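Local structure of molybdenum cofactor biosynthesis protein (Pyrococcus furiosus, 1XI8) at residues T312-L316 / F317-A321; R13-P16 / Y17-L21. The protein probably inserts molybdenum into molybdopterin to complete the molybdenum cofactor. All blocks are in the same frame, centred on the assembly; numbering follows the deposited sequence.

Both contacts are local: interaction 1 joins successive turns of one helix, interaction 2 a loop and the first turn that follows it. Interaction 2 comes first along the chain and forms the start of helix 17-26, in the MoeA N-terminal region; interaction 1 lies within helix 307-326, in the probable molybdopterin-binding domain. Although some 290 residues separate them in sequence, their centres are only about 13 Å apart and they touch: Tyr17 OH makes a probable hydrogen bond of 2.7 Å to Leu316 O, while the rings of Tyr17 and Phe317 meet edge-to-face. The N-terminal helix therefore packs on the helix of the later domain, joining the beginning of the chain to the centre of the protein.

Interaction 1 (T312-L316 / F317-A321); sequences TQFHL and FVKHA
Gln313 O accepts Phe317 N at 2.9 Å, the ordinary helical step of four residues, and at 3.4 Å it also receives a weak bond from Val318 N, one residue further on. The next carbonyl completes the change of spacing: Lys319 N reaches Phe314 O at 2.7 Å in an almost straight bond (174°) spanning five residues. The axes of the short segments 312-316 and 317-321 stand at 34°, consistent with the wider turn between them. Phe314 dominates the side-chain packing. Its CG is anti to the backbone N (chi1 180°), which carries the ring forward along the helix, so that Lys319 N sits 4.0 Å above the ring plane and over its centre. Val318 meets the ring obliquely, its branched CG1 approaching CE2 of Phe314 to 3.5 Å. A large flat apolar group suits this place because it also packs on Leu223 and Leu226 of helix 219-229. Were the ring cut back to an alanine, Val318 CG1 and those leucines would probably face a gap. Lys319 combines an aliphatic stem, which passes the ring at about a right angle, with an amine that a bend at the third torsion brings to the edge of the His315 ring; there NZ makes a weak bond to ND1 at 3.3 Å, and Tyr382 OH gives it a further partner. On another side of the helix, the His320 ring lies edge-on to Leu316 O, with CD2 3.4 Å away, and a histidine suits the place because its ND1 can bond to Tyr331 OH. Five-residue spacing inserted into an otherwise alpha-helical run is characteristic of a pi-bulge, here in a buried part of helix 307-326 of the probable molybdopterin-binding domain.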
loop_
_atom_site.group_PDB
_atom_site.type_symbol
_atom_site.label_atom_id
_atom_site.label_comp_id
_atom_site.label_asym_id
_atom_site.label_seq_id
_atom_site.Cartn_x
_atom_site.Cartn_y
_atom_site.Cartn_z
ATOM N N THR A 312 -1.884 -15.757 -8.589
ATOM C CA THR A 312 -3.235 -15.643 -9.116
ATOM C C THR A 312 -4.268 -16.151 -8.123
ATOM O O THR A 312 -5.255 -15.474 -7.844
ATOM C CB THR A 312 -3.384 -16.428 -10.418
ATOM O OG1 THR A 312 -2.581 -15.811 -11.418
ATOM C CG2 THR A 312 -4.839 -16.433 -10.872
ATOM N N GLN A 313 -4.018 -17.343 -7.596
ATOM C CA GLN A 313 -4.885 -17.956 -6.614
ATOM C C GLN A 313 -4.952 -17.129 -5.334
ATOM O O GLN A 313 -6.007 -17.041 -4.704
ATOM C CB GLN A 313 -4.432 -19.392 -6.325
ATOM C CG GLN A 313 -4.665 -20.361 -7.478
ATOM C CD GLN A 313 -3.965 -21.703 -7.289
ATOM O OE1 GLN A 313 -2.994 -21.828 -6.531
ATOM N NE2 GLN A 313 -4.451 -22.713 -7.991
ATOM N N PHE A 314 -3.837 -16.510 -4.952
ATOM C CA PHE A 314 -3.844 -15.696 -3.734
ATOM C C PHE A 314 -4.786 -14.510 -3.860
ATOM O O PHE A 314 -5.614 -14.284 -2.980
ATOM C CB PHE A 314 -2.449 -15.208 -3.315
ATOM C CG PHE A 314 -2.479 -14.371 -2.072
ATOM C CD1 PHE A 314 -2.746 -13.015 -2.138
ATOM C CD2 PHE A 314 -2.275 -14.943 -0.831
ATOM C CE1 PHE A 314 -2.793 -12.245 -0.994
ATOM C CE2 PHE A 314 -2.318 -14.172 0.322
ATOM C CZ PHE A 314 -2.576 -12.825 0.236
ATOM N N HIS A 315 -4.650 -13.764 -4.950
ATOM C CA HIS A 315 -5.479 -12.582 -5.193
ATOM C C HIS A 315 -6.946 -12.892 -5.487
ATOM O O HIS A 315 -7.829 -12.135 -5.092
ATOM C CB HIS A 315 -4.889 -11.712 -6.306
ATOM C CG HIS A 315 -3.736 -10.869 -5.857
ATOM N ND1 HIS A 315 -3.902 -9.637 -5.265
ATOM C CD2 HIS A 315 -2.399 -11.085 -5.905
ATOM C CE1 HIS A 315 -2.721 -9.130 -4.971
ATOM N NE2 HIS A 315 -1.793 -9.989 -5.348
ATOM N N LEU A 316 -7.216 -14.001 -6.166
ATOM C CA LEU A 316 -8.595 -14.335 -6.485
ATOM C C LEU A 316 -9.313 -15.024 -5.322
ATOM O O LEU A 316 -10.533 -15.010 -5.254
ATOM C CB LEU A 316 -8.672 -15.178 -7.763
ATOM C CG LEU A 316 -8.189 -14.533 -9.068
ATOM C CD1 LEU A 316 -8.496 -15.421 -10.233
ATOM C CD2 LEU A 316 -8.822 -13.180 -9.277
ATOM N N PHE A 317 -8.554 -15.602 -4.394
ATOM C CA PHE A 317 -9.151 -16.333 -3.281
ATOM C C PHE A 317 -8.621 -15.996 -1.874
ATOM O O PHE A 317 -9.378 -15.557 -1.009
ATOM C CB PHE A 317 -9.020 -17.844 -3.511
ATOM C CG PHE A 317 -9.958 -18.392 -4.546
ATOM C CD1 PHE A 317 -9.524 -18.623 -5.843
ATOM C CD2 PHE A 317 -11.273 -18.690 -4.220
ATOM C CE1 PHE A 317 -10.385 -19.132 -6.797
ATOM C CE2 PHE A 317 -12.131 -19.199 -5.163
ATOM C CZ PHE A 317 -11.687 -19.420 -6.458
ATOM N N VAL A 318 -7.330 -16.221 -1.643
ATOM C CA VAL A 318 -6.766 -16.128 -0.287
ATOM C C VAL A 318 -6.863 -14.723 0.328
ATOM O O VAL A 318 -7.258 -14.572 1.492
ATOM C CB VAL A 318 -5.322 -16.693 -0.235
ATOM C CG1 VAL A 318 -4.740 -16.571 1.155
ATOM C CG2 VAL A 318 -5.325 -18.151 -0.678
ATOM N N LYS A 319 -6.516 -13.709 -0.461
ATOM C CA LYS A 319 -6.679 -12.315 -0.061
ATOM C C LYS A 319 -8.095 -12.030 0.463
ATOM O O LYS A 319 -8.271 -11.320 1.454
ATOM C CB LYS A 319 -6.369 -11.410 -1.247
ATOM C CG LYS A 319 -6.530 -9.930 -0.989
ATOM C CD LYS A 319 -6.112 -9.092 -2.213
ATOM C CE LYS A 319 -7.051 -9.292 -3.405
ATOM N NZ LYS A 319 -6.798 -8.344 -4.530
ATOM N N HIS A 320 -9.103 -12.587 -0.200
ATOM C CA HIS A 320 -10.486 -12.322 0.175
ATOM C C HIS A 320 -10.873 -13.083 1.431
ATOM O O HIS A 320 -11.603 -12.559 2.268
ATOM C CB HIS A 320 -11.448 -12.632 -0.978
ATOM C CG HIS A 320 -11.194 -11.814 -2.202
ATOM N ND1 HIS A 320 -11.347 -10.443 -2.224
ATOM C CD2 HIS A 320 -10.796 -12.169 -3.447
ATOM C CE1 HIS A 320 -11.048 -9.990 -3.429
ATOM N NE2 HIS A 320 -10.712 -11.017 -4.190
ATOM N N ALA A 321 -10.369 -14.310 1.555
ATOM C CA ALA A 321 -10.575 -15.136 2.743
ATOM C C ALA A 321 -9.944 -14.492 3.970
ATOM O O ALA A 321 -10.497 -14.559 5.063
ATOM C CB ALA A 321 -10.008 -16.515 2.529
#

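Interaction 2 (R13-P16 / Y17-L21); sequences RLTP and YEEAL
Pro16 O accepts Ala20 N at 2.8 Å with an N-H...O angle of 171°, the bond that closes the first turn of helix 17-26 after the irregular stretch 13-16. Proline is tolerated just ahead of a helix: its ring restricts the backbone, and its lack of an N-H costs nothing where no helical acceptor precedes it. Having no polar side chain, however, it cannot cap the helix with one, and Tyr17 N is instead bonded to Thr287 OG1. Glu19 turns back over the proline. With chi1 at -176°, it sends CG away from its own N, and the chain beyond is extended, laying the carboxylate alongside the pyrrolidine ring, with OE2 3.2 Å from Pro16 CG and CD of the acid 3.4 Å from Pro16 CD. The two side chains cross obliquely, in van der Waals contact rather than through a hydrogen bond. An acid suits this first turn, since its negative charge probably interacts favourably with the positive end of the helix dipole. Deeper in, Thr15 directs its methyl rather than its hydroxyl at the helix: CG2 lies 3.8 Å from Ala20 CB and equally far from Ala20 N. A small residue suits position 20, where CB packs between this methyl and Phe283 of strand 283-284, which Thr15 touches too. Backbone bonds between Thr15 and Gly285 fix the incoming chain just beyond that strand, the outermost of its sheet within this chain. The result is a helix N-terminus whose first N-H, that of Tyr17, is bonded by a threonine from another part of the chain, with an acid in the third position, docked beside strand 283-284 of the probable molybdopterin-binding domain.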
loop_
_atom_site.group_PDB
_atom_site.type_symbol
_atom_site.label_atom_id
_atom_site.label_comp_id
_atom_site.label_asym_id
_atom_site.label_seq_id
_atom_site.Cartn_x
_atom_site.Cartn_y
_atom_site.Cartn_z
ATOM N N ARG A 13 -15.131 -31.504 -14.258
ATOM C CA ARG A 13 -16.380 -30.692 -13.982
ATOM C C ARG A 13 -16.091 -29.494 -13.047
ATOM O O ARG A 13 -16.248 -29.601 -11.831
ATOM C CB ARG A 13 -17.480 -31.583 -13.394
ATOM N N LEU A 14 -15.687 -28.364 -13.634
ATOM C CA LEU A 14 -15.118 -27.228 -12.896
ATOM C C LEU A 14 -16.131 -26.317 -12.209
ATOM O O LEU A 14 -17.221 -26.096 -12.717
ATOM C CB LEU A 14 -14.218 -26.400 -13.825
ATOM C CG LEU A 14 -13.042 -27.187 -14.436
ATOM C CD1 LEU A 14 -12.223 -26.327 -15.425
ATOM C CD2 LEU A 14 -12.138 -27.781 -13.346
ATOM N N THR A 15 -15.752 -25.782 -11.049
ATOM C CA THR A 15 -16.598 -24.840 -10.328
ATOM C C THR A 15 -16.374 -23.419 -10.880
ATOM O O THR A 15 -15.236 -23.015 -11.119
ATOM C CB THR A 15 -16.308 -24.909 -8.818
ATOM O OG1 THR A 15 -16.401 -26.271 -8.374
ATOM C CG2 THR A 15 -17.291 -24.063 -8.034
ATOM N N PRO A 16 -17.463 -22.658 -11.113
ATOM C CA PRO A 16 -17.281 -21.315 -11.671
ATOM C C PRO A 16 -16.746 -20.375 -10.603
ATOM O O PRO A 16 -17.154 -20.480 -9.443
ATOM C CB PRO A 16 -18.705 -20.906 -12.100
ATOM C CG PRO A 16 -19.582 -22.127 -11.918
ATOM C CD PRO A 16 -18.886 -22.978 -10.893
ATOM N N TYR A 17 -15.852 -19.463 -10.980
ATOM C CA TYR A 17 -15.150 -18.638 -9.989
ATOM C C TYR A 17 -16.037 -18.057 -8.879
ATOM O O TYR A 17 -15.775 -18.295 -7.699
ATOM C CB TYR A 17 -14.290 -17.540 -10.647
ATOM C CG TYR A 17 -13.725 -16.540 -9.651
ATOM C CD1 TYR A 17 -14.042 -15.193 -9.739
ATOM C CD2 TYR A 17 -12.895 -16.950 -8.607
ATOM C CE1 TYR A 17 -13.537 -14.271 -8.828
ATOM C CE2 TYR A 17 -12.388 -16.040 -7.693
ATOM C CZ TYR A 17 -12.715 -14.700 -7.810
ATOM O OH TYR A 17 -12.232 -13.783 -6.909
ATOM N N GLU A 18 -17.069 -17.303 -9.242
ATOM C CA GLU A 18 -17.881 -16.597 -8.228
ATOM C C GLU A 18 -18.606 -17.533 -7.273
ATOM O O GLU A 18 -18.699 -17.267 -6.080
ATOM C CB GLU A 18 -18.852 -15.619 -8.884
ATOM C CG GLU A 18 -18.193 -14.303 -9.267
ATOM C CD GLU A 18 -18.838 -13.675 -10.479
ATOM O OE1 GLU A 18 -20.100 -13.722 -10.586
ATOM O OE2 GLU A 18 -18.084 -13.136 -11.336
ATOM N N GLU A 19 -19.103 -18.632 -7.823
ATOM C CA GLU A 19 -19.695 -19.720 -7.060
ATOM C C GLU A 19 -18.640 -20.290 -6.107
ATOM O O GLU A 19 -18.912 -20.488 -4.914
ATOM C CB GLU A 19 -20.196 -20.776 -8.048
ATOM C CG GLU A 19 -20.937 -21.968 -7.507
ATOM C CD GLU A 19 -21.437 -22.868 -8.656
ATOM O OE1 GLU A 19 -21.357 -24.118 -8.524
ATOM O OE2 GLU A 19 -21.900 -22.324 -9.701
ATOM N N ALA A 20 -17.437 -20.536 -6.637
ATOM C CA ALA A 20 -16.282 -20.980 -5.832
ATOM C C ALA A 20 -15.901 -19.996 -4.712
ATOM O O ALA A 20 -15.728 -20.406 -3.559
ATOM C CB ALA A 20 -15.086 -21.238 -6.724
ATOM N N LEU A 21 -15.783 -18.707 -5.050
ATOM C CA LEU A 21 -15.403 -17.685 -4.075
ATOM C C LEU A 21 -16.394 -17.546 -2.920
ATOM O O LEU A 21 -15.988 -17.439 -1.758
ATOM C CB LEU A 21 -15.187 -16.321 -4.740
ATOM C CG LEU A 21 -14.766 -15.207 -3.766
ATOM C CD1 LEU A 21 -13.395 -15.485 -3.179
ATOM C CD2 LEU A 21 -14.804 -13.838 -4.422
#